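Local atomic coordinates of probable molybdopterin-guanine dinucleotide biosynthesis protein A (Aquifex aeolicus, PDB entry 2E8B), a protein that probably transfers GMP from GTP to molybdenum-bound molybdopterin, forming the guanine dinucleotide form of the molybdenum cofactor in a magnesium-dependent reaction. Residues A[122-128]-A[139-145]; A[85-89]-A[149-153]. One frame throughout, in Å; residues are numbered along the deposited sequence.

Interaction 1 of 2, residues A[122-128]-A[139-145]; sequences FKEPVSV and GVYSKKL
Phe122 (chi1 t) lays one face of its ring over Val140, whose CG1 stands 3.6 Å from the ring centroid, a CH-pi contact. Beyond it the chain passes a cis peptide before Pro125 and enters a strand, 126-128, antiparallel to 140-142 (163°, axes 5.1 Å apart). Ser127 and Val140 form the hydrogen-bonded pair: Ser127 N to Val140 O 3.1 Å, Val140 N to Ser127 O 2.9 Å. Val126-Tyr141 and Val128-Gly139 are non-hydrogen-bonded pairs; the latter close to CA-CA 4.1 Å, where a CB on Gly139 would clash with Ser127 O. A weak bond, Ser142 N to Pro125 O (3.2 Å), ends the pairing. On the face opposite Val140, Val126 CG1 (chi1 t) sits 3.7 Å from the Tyr141 ring centroid, over its face. Ser127 OG accepts from Lys123 N at 2.8 Å. The pair belongs to the mixed sheet of the GT-A-like nucleotidyltransferase domain: 126-130 also pairs with 170-173 and 140-142 with 99-104, while helices 84-94 and 160-167 pack against Tyr141.

Interaction 2 of 2, residues A[85-89]-A[149-153]; sequences IIGLY and IEERI
This is an apolar helix-helix contact, partly buried, between one turn of helix 84-94 and one turn of helix 146-154, segments that run roughly antiparallel (146°) with axes 10.4 Å apart. Both have regular alpha-helical backbones, marked by the i to i+4 bonds Tyr89 N to Ile85 O (2.9 Å) and Ile153 N to Ile149 O (3.0 Å). The register sets Ile85 against Ile153 (CA-CA 7.7 Å) and Tyr89 against Ile149 (6.6 Å), so the i, i+4 positions of each helix face those of the other. Ile149 and Ile153 share the m,t rotamer; Ile85 is t,t, sending CD1 to within 3.7 Å of Ile153 CG1, while its CG1 lies 4.0 Å from Ile149 CG2. Tyr89 CB lies 3.8 Å from Ile153 CD1 and 4.1 Å from Ile149 CG2. Leu88 CD2 reaches Ile149 CD1 at 3.9 Å. At the margin, Glu150 OE1 lies at the edge of the Tyr89 ring (chi1 t), 3.8 Å from CE1. No hydrogen bond joins the segments. Helix 160-167 borders the contact, touching Ile85 and Ile149, and Arg152 makes salt bridges to Asp157 and Asp166. The side chains of Ile86 and Leu88 lie about 4 Å from that of Asp77 and about 5 Å from that of Leu20, respectively, both predicted GTP-binding residues, so this packing borders the probable nucleotide site of a MobA-like, GT-A-type transferase domain.

Overall arrangement
From the N terminus, helix 84-94 supplies the first half of interaction 2. The chain then runs through strand 99-104 and helix 112-120 to 122-128, and after a short excursion through 134-135 returns at 139-145, closing the small loop of interaction 1, with ten residues between its segments. Helix 146-154 follows directly and brings 149-153 back to 85-89, closing a loop of 59 intervening residues that encloses the smaller one; the two do not cross. The contacts also meet in space, their centres 14 Å apart: Tyr141 CE2 lies 3.6 Å from Leu88 CD2, joining the sheet of interaction 1 to the helix pair of interaction 2.

Interaction 1 of 2, residues A[122-128]-A[139-145]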
loop_
_atom_site.group_PDB
_atom_site.type_symbol
_atom_site.label_atom_id
_atom_site.label_comp_id
_atom_site.label_asym_id
_atom_site.label_seq_id
_atom_site.Cartn_x
_atom_site.Cartn_y
_atom_site.Cartn_z
ATOM N N PHE A 122 -6.306 12.411 6.977
ATOM C CA PHE A 122 -6.503 11.159 7.692
ATOM C C PHE A 122 -7.478 11.252 8.867
ATOM O O PHE A 122 -7.459 12.210 9.637
ATOM C CB PHE A 122 -5.166 10.615 8.205
ATOM C CG PHE A 122 -5.311 9.473 9.172
ATOM C CD1 PHE A 122 -6.003 8.319 8.808
ATOM C CD2 PHE A 122 -4.785 9.558 10.458
ATOM C CE1 PHE A 122 -6.172 7.266 9.713
ATOM C CE2 PHE A 122 -4.948 8.513 11.366
ATOM C CZ PHE A 122 -5.644 7.365 10.993
ATOM N N LYS A 123 -8.326 10.235 8.976
ATOM C CA LYS A 123 -9.307 10.095 10.050
ATOM C C LYS A 123 -9.442 8.601 10.349
ATOM O O LYS A 123 -9.498 7.780 9.432
ATOM C CB LYS A 123 -10.665 10.664 9.623
ATOM C CG LYS A 123 -10.694 12.181 9.586
ATOM C CD LYS A 123 -11.991 12.713 8.991
ATOM C CE LYS A 123 -12.079 14.231 9.131
ATOM N NZ LYS A 123 -12.190 14.612 10.567
ATOM N N GLU A 124 -9.486 8.252 11.629
ATOM C CA GLU A 124 -9.616 6.860 12.045
ATOM C C GLU A 124 -10.951 6.261 11.595
ATOM O O GLU A 124 -11.925 6.983 11.405
ATOM C CB GLU A 124 -9.488 6.767 13.567
ATOM C CG GLU A 124 -8.104 7.140 14.088
ATOM C CD GLU A 124 -8.025 7.124 15.602
ATOM O OE1 GLU A 124 -8.342 6.077 16.204
ATOM O OE2 GLU A 124 -7.647 8.158 16.191
ATOM N N PRO A 125 -11.013 4.927 11.419
ATOM C CA PRO A 125 -9.918 3.976 11.616
ATOM C C PRO A 125 -9.089 3.753 10.355
ATOM O O PRO A 125 -7.986 3.217 10.420
ATOM C CB PRO A 125 -10.649 2.709 12.047
ATOM C CG PRO A 125 -11.864 2.751 11.194
ATOM C CD PRO A 125 -12.294 4.211 11.262
ATOM N N VAL A 126 -9.641 4.160 9.217
ATOM C CA VAL A 126 -8.979 4.015 7.922
ATOM C C VAL A 126 -9.374 5.158 7.000
ATOM O O VAL A 126 -10.523 5.589 6.994
ATOM C CB VAL A 126 -9.397 2.710 7.215
ATOM C CG1 VAL A 126 -8.642 2.571 5.895
ATOM C CG2 VAL A 126 -9.153 1.526 8.109
ATOM N N SER A 127 -8.413 5.649 6.227
ATOM C CA SER A 127 -8.669 6.704 5.254
ATOM C C SER A 127 -7.967 6.254 3.987
ATOM O O SER A 127 -6.752 6.054 3.980
ATOM C CB SER A 127 -8.100 8.047 5.722
ATOM O OG SER A 127 -8.900 8.589 6.761
ATOM N N VAL A 128 -8.737 6.068 2.925
ATOM C CA VAL A 128 -8.166 5.622 1.668
ATOM C C VAL A 128 -8.517 6.560 0.533
ATOM O O VAL A 128 -9.560 7.222 0.547
ATOM C CB VAL A 128 -8.647 4.205 1.306
ATOM C CG1 VAL A 128 -7.923 3.172 2.159
ATOM C CG2 VAL A 128 -10.144 4.103 1.514
ATOM N N GLY A 139 -3.579 4.448 1.492
ATOM C CA GLY A 139 -4.186 5.119 2.621
ATOM C C GLY A 139 -3.521 4.820 3.943
ATOM O O GLY A 139 -2.469 4.183 4.007
ATOM N N VAL A 140 -4.154 5.292 5.011
ATOM C CA VAL A 140 -3.649 5.083 6.354
ATOM C C VAL A 140 -4.567 4.098 7.049
ATOM O O VAL A 140 -5.789 4.271 7.048
ATOM C CB VAL A 140 -3.617 6.402 7.153
ATOM C CG1 VAL A 140 -3.087 6.155 8.566
ATOM C CG2 VAL A 140 -2.729 7.409 6.435
ATOM N N TYR A 141 -3.963 3.063 7.622
ATOM C CA TYR A 141 -4.688 2.019 8.343
ATOM C C TYR A 141 -4.251 1.982 9.796
ATOM O O TYR A 141 -3.075 2.183 10.101
ATOM C CB TYR A 141 -4.413 0.641 7.737
ATOM C CG TYR A 141 -5.202 0.337 6.488
ATOM C CD1 TYR A 141 -4.857 0.898 5.257
ATOM C CD2 TYR A 141 -6.309 -0.507 6.544
ATOM C CE1 TYR A 141 -5.603 0.624 4.103
ATOM C CE2 TYR A 141 -7.060 -0.785 5.404
ATOM C CZ TYR A 141 -6.705 -0.220 4.193
ATOM O OH TYR A 141 -7.478 -0.490 3.090
ATOM N N SER A 142 -5.205 1.703 10.681
ATOM C CA SER A 142 -4.945 1.615 12.113
ATOM C C SER A 142 -4.592 0.193 12.532
ATOM O O SER A 142 -5.217 -0.771 12.096
ATOM C CB SER A 142 -6.174 2.073 12.902
ATOM O OG SER A 142 -6.009 1.817 14.285
ATOM N N LYS A 143 -3.590 0.066 13.395
ATOM C CA LYS A 143 -3.170 -1.243 13.871
ATOM C C LYS A 143 -4.303 -1.899 14.662
ATOM O O LYS A 143 -4.361 -3.122 14.784
ATOM C CB LYS A 143 -1.929 -1.103 14.757
ATOM C CG LYS A 143 -1.260 -2.418 15.095
ATOM C CD LYS A 143 -0.069 -2.208 16.010
ATOM C CE LYS A 143 0.567 -3.534 16.390
ATOM N NZ LYS A 143 1.156 -4.231 15.214
ATOM N N LYS A 144 -5.203 -1.076 15.190
ATOM C CA LYS A 144 -6.330 -1.570 15.974
ATOM C C LYS A 144 -7.261 -2.450 15.153
ATOM O O LYS A 144 -8.128 -3.128 15.698
ATOM C CB LYS A 144 -7.112 -0.396 16.573
ATOM C CG LYS A 144 -6.331 0.384 17.623
ATOM C CD LYS A 144 -7.145 1.523 18.223
ATOM C CE LYS A 144 -6.342 2.273 19.277
ATOM N NZ LYS A 144 -7.124 3.361 19.927
ATOM N N LEU A 145 -7.070 -2.442 13.839
ATOM C CA LEU A 145 -7.891 -3.245 12.939
ATOM C C LEU A 145 -7.372 -4.678 12.823
ATOM O O LEU A 145 -8.043 -5.546 12.267
ATOM C CB LEU A 145 -7.894 -2.612 11.551
ATOM C CG LEU A 145 -8.404 -1.180 11.459
ATOM C CD1 LEU A 145 -8.084 -0.635 10.089
ATOM C CD2 LEU A 145 -9.898 -1.138 11.729
#

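Interaction 2 of 2, residues A[85-89]-A[149-153]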
loop_
_atom_site.group_PDB
_atom_site.type_symbol
_atom_site.label_atom_id
_atom_site.label_comp_id
_atom_site.label_asym_id
_atom_site.label_seq_id
_atom_site.Cartn_x
_atom_site.Cartn_y
_atom_site.Cartn_z
ATOM N N ILE A 85 -5.399 -8.603 1.127
ATOM C CA ILE A 85 -5.740 -8.541 2.544
ATOM C C ILE A 85 -4.653 -9.189 3.396
ATOM O O ILE A 85 -4.456 -8.816 4.550
ATOM C CB ILE A 85 -7.121 -9.200 2.826
ATOM C CG1 ILE A 85 -7.585 -8.841 4.241
ATOM C CG2 ILE A 85 -7.035 -10.702 2.663
ATOM C CD1 ILE A 85 -9.001 -9.297 4.566
ATOM N N ILE A 86 -3.935 -10.149 2.820
ATOM C CA ILE A 86 -2.853 -10.818 3.541
ATOM C C ILE A 86 -1.640 -9.891 3.637
ATOM O O ILE A 86 -0.905 -9.917 4.623
ATOM C CB ILE A 86 -2.471 -12.145 2.850
ATOM C CG1 ILE A 86 -3.614 -13.151 3.052
ATOM C CG2 ILE A 86 -1.156 -12.676 3.414
ATOM C CD1 ILE A 86 -3.383 -14.514 2.431
ATOM N N GLY A 87 -1.440 -9.060 2.618
ATOM C CA GLY A 87 -0.330 -8.121 2.661
ATOM C C GLY A 87 -0.633 -7.061 3.712
ATOM O O GLY A 87 0.259 -6.591 4.429
ATOM N N LEU A 88 -1.906 -6.686 3.801
ATOM C CA LEU A 88 -2.365 -5.694 4.766
ATOM C C LEU A 88 -2.171 -6.241 6.174
ATOM O O LEU A 88 -1.678 -5.550 7.058
ATOM C CB LEU A 88 -3.843 -5.378 4.523
ATOM C CG LEU A 88 -4.491 -4.290 5.383
ATOM C CD1 LEU A 88 -3.769 -2.971 5.155
ATOM C CD2 LEU A 88 -5.964 -4.150 5.020
ATOM N N TYR A 89 -2.562 -7.496 6.376
ATOM C CA TYR A 89 -2.413 -8.146 7.672
ATOM C C TYR A 89 -0.938 -8.141 8.070
ATOM O O TYR A 89 -0.583 -7.788 9.195
ATOM C CB TYR A 89 -2.924 -9.587 7.587
ATOM C CG TYR A 89 -2.505 -10.470 8.742
ATOM C CD1 TYR A 89 -3.102 -10.346 9.994
ATOM C CD2 TYR A 89 -1.492 -11.417 8.585
ATOM C CE1 TYR A 89 -2.700 -11.142 11.062
ATOM C CE2 TYR A 89 -1.078 -12.216 9.650
ATOM C CZ TYR A 89 -1.689 -12.071 10.882
ATOM O OH TYR A 89 -1.282 -12.847 11.942
ATOM N N ILE A 149 -9.229 -7.894 11.008
ATOM C CA ILE A 149 -8.685 -8.389 9.750
ATOM C C ILE A 149 -8.357 -9.867 9.907
ATOM O O ILE A 149 -8.669 -10.686 9.043
ATOM C CB ILE A 149 -7.403 -7.624 9.358
ATOM C CG1 ILE A 149 -7.737 -6.156 9.092
ATOM C CG2 ILE A 149 -6.769 -8.263 8.130
ATOM C CD1 ILE A 149 -6.550 -5.315 8.691
ATOM N N GLU A 150 -7.738 -10.203 11.030
ATOM C CA GLU A 150 -7.361 -11.578 11.304
ATOM C C GLU A 150 -8.599 -12.465 11.376
ATOM O O GLU A 150 -8.591 -13.606 10.911
ATOM C CB GLU A 150 -6.594 -11.645 12.621
ATOM C CG GLU A 150 -5.855 -12.939 12.818
ATOM C CD GLU A 150 -5.156 -12.995 14.150
ATOM O OE1 GLU A 150 -4.267 -12.150 14.398
ATOM O OE2 GLU A 150 -5.504 -13.882 14.948
ATOM N N GLU A 151 -9.663 -11.929 11.963
ATOM C CA GLU A 151 -10.917 -12.654 12.103
ATOM C C GLU A 151 -11.528 -12.992 10.743
ATOM O O GLU A 151 -11.928 -14.130 10.494
ATOM C CB GLU A 151 -11.899 -11.813 12.916
ATOM C CG GLU A 151 -13.245 -12.456 13.166
ATOM C CD GLU A 151 -14.135 -11.575 14.018
ATOM O OE1 GLU A 151 -13.694 -11.184 15.119
ATOM O OE2 GLU A 151 -15.269 -11.270 13.593
ATOM N N ARG A 152 -11.600 -12.000 9.861
ATOM C CA ARG A 152 -12.173 -12.217 8.538
ATOM C C ARG A 152 -11.322 -13.163 7.686
ATOM O O ARG A 152 -11.858 -14.025 6.992
ATOM C CB ARG A 152 -12.363 -10.875 7.822
ATOM C CG ARG A 152 -13.300 -9.911 8.551
ATOM C CD ARG A 152 -13.703 -8.748 7.655
ATOM N NE ARG A 152 -14.650 -9.166 6.625
ATOM C CZ ARG A 152 -15.954 -9.311 6.827
ATOM N NH1 ARG A 152 -16.473 -9.065 8.025
ATOM N NH2 ARG A 152 -16.740 -9.709 5.840
ATOM N N ILE A 153 -10.001 -13.010 7.733
ATOM C CA ILE A 153 -9.132 -13.889 6.955
ATOM C C ILE A 153 -9.321 -15.315 7.472
ATOM O O ILE A 153 -9.442 -16.263 6.696
ATOM C CB ILE A 153 -7.645 -13.481 7.084
ATOM C CG1 ILE A 153 -7.438 -12.089 6.474
ATOM C CG2 ILE A 153 -6.758 -14.498 6.375
ATOM C CD1 ILE A 153 -6.007 -11.598 6.506
#